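Long-range contact in phytoene synthase (Enterococcus hirae, PDB 5IYS), which probably joins two farnesyl diphosphate molecules head to head into dehydrosqualene, a carotenoid precursor, with the help of magnesium ions: residues Q43-V48 with L141-L146. Sequence-based numbering, arbitrary orientation.
Sequences QSVYAV and LMLLPL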
ATOM      1  N   GLN A  43      11.139   0.028 -12.665  1.00 13.72           N
ATOM      2  CA  GLN A  43      10.194   0.703 -13.579  1.00 15.44           C
ATOM      3  C   GLN A  43       8.888  -0.081 -13.632  1.00 15.00           C
ATOM      4  O   GLN A  43       7.825   0.480 -13.789  1.00 12.73           O
ATOM      5  CB  GLN A  43      10.791   0.689 -14.990  1.00 15.69           C
ATOM      6  CG  GLN A  43      11.989   1.635 -15.120  1.00 22.12           C
ATOM      7  CD  GLN A  43      12.625   1.504 -16.492  1.00 28.32           C
ATOM      8  OE1 GLN A  43      13.144   0.451 -16.845  1.00 37.19           O
ATOM      9  NE2 GLN A  43      12.510   2.546 -17.289  1.00 33.39           N
ATOM     10  N   SER A  44       8.980  -1.396 -13.480  1.00 15.07           N
ATOM     11  CA  SER A  44       7.804  -2.264 -13.459  1.00 14.87           C
ATOM     12  C   SER A  44       6.963  -1.961 -12.221  1.00 14.66           C
ATOM     13  O   SER A  44       5.754  -1.838 -12.324  1.00 13.75           O
ATOM     14  CB  SER A  44       8.212  -3.737 -13.494  1.00 13.25           C
ATOM     15  OG  SER A  44       8.918  -4.041 -14.704  1.00 13.58           O
ATOM     16  N   VAL A  45       7.593  -1.802 -11.069  1.00 12.75           N
ATOM     17  CA  VAL A  45       6.852  -1.371  -9.883  1.00 11.71           C
ATOM     18  C   VAL A  45       6.173  -0.026 -10.131  1.00 13.72           C
ATOM     19  O   VAL A  45       5.069   0.218  -9.634  1.00 15.01           O
ATOM     20  CB  VAL A  45       7.776  -1.229  -8.667  1.00 12.79           C
ATOM     21  CG1 VAL A  45       6.993  -0.666  -7.468  1.00 12.67           C
ATOM     22  CG2 VAL A  45       8.363  -2.641  -8.237  1.00 14.25           C
ATOM     23  N   TYR A  46       6.896   0.916 -10.732  1.00 11.57           N
ATOM     24  CA  TYR A  46       6.292   2.233 -10.954  1.00 12.99           C
ATOM     25  C   TYR A  46       5.026   2.137 -11.802  1.00 13.42           C
ATOM     26  O   TYR A  46       4.110   2.924 -11.621  1.00 11.65           O
ATOM     27  CB  TYR A  46       7.328   3.160 -11.622  1.00 14.34           C
ATOM     28  CG  TYR A  46       8.659   3.280 -10.898  1.00 14.72           C
ATOM     29  CD1 TYR A  46       8.761   3.097  -9.528  1.00 17.65           C
ATOM     30  CD2 TYR A  46       9.798   3.720 -11.587  1.00 17.75           C
ATOM     31  CE1 TYR A  46      10.026   3.204  -8.867  1.00 19.79           C
ATOM     32  CE2 TYR A  46      11.014   3.915 -10.926  1.00 17.52           C
ATOM     33  CZ  TYR A  46      11.130   3.610  -9.590  1.00 22.91           C
ATOM     34  OH  TYR A  46      12.365   3.781  -8.999  1.00 20.72           O
ATOM     35  N   ALA A  47       5.027   1.289 -12.828  1.00 14.44           N
ATOM     36  CA  ALA A  47       3.826   1.094 -13.624  1.00 15.16           C
ATOM     37  C   ALA A  47       2.680   0.605 -12.741  1.00 13.12           C
ATOM     38  O   ALA A  47       1.529   0.984 -12.953  1.00 13.81           O
ATOM     39  CB  ALA A  47       4.100   0.080 -14.782  1.00 13.89           C
ATOM     40  N   VAL A  48       2.964  -0.369 -11.877  1.00 13.00           N
ATOM     41  CA  VAL A  48       1.919  -0.910 -10.999  1.00 10.51           C
ATOM     42  C   VAL A  48       1.435   0.147 -10.019  1.00 11.84           C
ATOM     43  O   VAL A  48       0.231   0.309  -9.842  1.00 15.16           O
ATOM     44  CB  VAL A  48       2.469  -2.095 -10.137  1.00 12.78           C
ATOM     45  CG1 VAL A  48       1.438  -2.478  -9.056  1.00 13.42           C
ATOM     46  CG2 VAL A  48       2.725  -3.269 -11.058  1.00 10.14           C
ATOM     47  N   LEU A 141       0.180  -8.763  -4.046  1.00 15.96           N
ATOM     48  CA  LEU A 141       0.044  -9.783  -5.066  1.00 16.45           C
ATOM     49  C   LEU A 141       0.369  -9.305  -6.466  1.00 16.77           C
ATOM     50  O   LEU A 141       0.851 -10.086  -7.290  1.00 17.15           O
ATOM     51  CB  LEU A 141      -1.361 -10.386  -5.009  1.00 19.40           C
ATOM     52  CG  LEU A 141      -1.671 -11.064  -3.671  1.00 22.65           C
ATOM     53  CD1 LEU A 141      -2.916 -11.937  -3.840  1.00 27.26           C
ATOM     54  CD2 LEU A 141      -0.479 -11.897  -3.233  1.00 21.75           C
ATOM     55  N   MET A 142      -0.002  -8.064  -6.796  1.00 16.75           N
ATOM     56  CA  MET A 142       0.422  -7.500  -8.070  1.00 16.59           C
ATOM     57  C   MET A 142       1.930  -7.541  -8.240  1.00 17.35           C
ATOM     58  O   MET A 142       2.425  -7.815  -9.344  1.00 18.77           O
ATOM     59  CB  MET A 142      -0.018  -6.036  -8.206  1.00 15.62           C
ATOM     60  CG  MET A 142      -1.499  -5.827  -8.124  1.00 18.19           C
ATOM     61  SD  MET A 142      -1.821  -4.027  -8.085  1.00 21.33           S
ATOM     62  CE  MET A 142      -3.490  -4.106  -7.442  1.00 22.00           C
ATOM     63  N   LEU A 143       2.649  -7.162  -7.183  1.00 16.57           N
ATOM     64  CA  LEU A 143       4.112  -7.056  -7.228  1.00 17.10           C
ATOM     65  C   LEU A 143       4.908  -8.350  -7.075  1.00 19.19           C
ATOM     66  O   LEU A 143       6.094  -8.410  -7.434  1.00 19.24           O
ATOM     67  CB  LEU A 143       4.592  -6.073  -6.157  1.00 15.72           C
ATOM     68  CG  LEU A 143       4.061  -4.642  -6.323  1.00 20.47           C
ATOM     69  CD1 LEU A 143       4.545  -3.775  -5.165  1.00 20.45           C
ATOM     70  CD2 LEU A 143       4.527  -4.055  -7.637  1.00 16.34           C
ATOM     71  N   LEU A 144       4.298  -9.375  -6.497  1.00 16.77           N
ATOM     72  CA  LEU A 144       5.063 -10.574  -6.162  1.00 16.51           C
ATOM     73  C   LEU A 144       5.852 -11.150  -7.339  1.00 17.33           C
ATOM     74  O   LEU A 144       6.973 -11.626  -7.161  1.00 17.86           O
ATOM     75  CB  LEU A 144       4.132 -11.655  -5.615  1.00 18.87           C
ATOM     76  CG  LEU A 144       4.026 -11.807  -4.091  1.00 25.15           C
ATOM     77  CD1 LEU A 144       3.197 -13.064  -3.661  1.00 17.57           C
ATOM     78  CD2 LEU A 144       5.422 -11.856  -3.475  1.00 22.40           C
ATOM     79  N   PRO A 145       5.264 -11.165  -8.547  1.00 18.82           N
ATOM     80  CA  PRO A 145       6.001 -11.818  -9.617  1.00 18.13           C
ATOM     81  C   PRO A 145       7.259 -11.040  -9.994  1.00 19.45           C
ATOM     82  O   PRO A 145       8.136 -11.583 -10.663  1.00 22.01           O
ATOM     83  CB  PRO A 145       5.000 -11.825 -10.785  1.00 19.53           C
ATOM     84  CG  PRO A 145       3.649 -11.766 -10.122  1.00 21.37           C
ATOM     85  CD  PRO A 145       3.897 -10.814  -8.968  1.00 14.70           C
ATOM     86  N   LEU A 146       7.367  -9.792  -9.562  1.00 15.76           N
ATOM     87  CA  LEU A 146       8.635  -9.075  -9.761  1.00 21.29           C
ATOM     88  C   LEU A 146       9.728  -9.435  -8.765  1.00 19.55           C
ATOM     89  O   LEU A 146      10.867  -8.969  -8.900  1.00 18.13           O
ATOM     90  CB  LEU A 146       8.448  -7.549  -9.766  1.00 19.04           C
ATOM     91  CG  LEU A 146       7.273  -7.034 -10.603  1.00 18.62           C
ATOM     92  CD1 LEU A 146       6.976  -5.543 -10.361  1.00 19.17           C
ATOM     93  CD2 LEU A 146       7.554  -7.249 -12.066  1.00 16.78           C
TER
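Val-48 and Leu-143 meet at the tight part of this buried contact between helix 39-60 and segment 141-146. Leu-143 does its touching with one methyl: CD2 lies 3.7 Å from CG1 of Val-48 and 3.8 Å from its CB, and CG2 is close as well, so a single methyl nestles against the whole branched end of the valine. CG1 of Val-48, anti to the backbone N (chi1 170°), also lies 3.7 Å from Met-142 SD and is thus held between the thioether and Leu-143 CD2. One turn before Val-48, CB of Ser-44 is met by both methyls of Leu-146, CD1 and CD2 each at 3.8 Å. The hydroxyl takes no part in this; Ser-44 OG is hydrogen-bonded to the carbonyl O of Arg-40 in its own helix. Packing is looser at Val-45, whose CG2 reaches Leu-146 CD1 at 3.9 Å but Leu-143 CD2 only at 4.1 Å. All the touching residues are buried: Val-95 of helix 87-98 covers Ser-44 and Leu-146, Phe-106 and Met-109 of helix 104-116 cover Met-142, and one farnesyl thiodiphosphate touches Val-48 and Leu-143, the second Leu-143. Built of aliphatic carbons and one thioether sulphur, the interface joins the two segments by dispersion and hydrophobic burial alone, and through Val-48 and Leu-143 it presents an apolar surface to the ligands, consistent with binding isoprenoid chains.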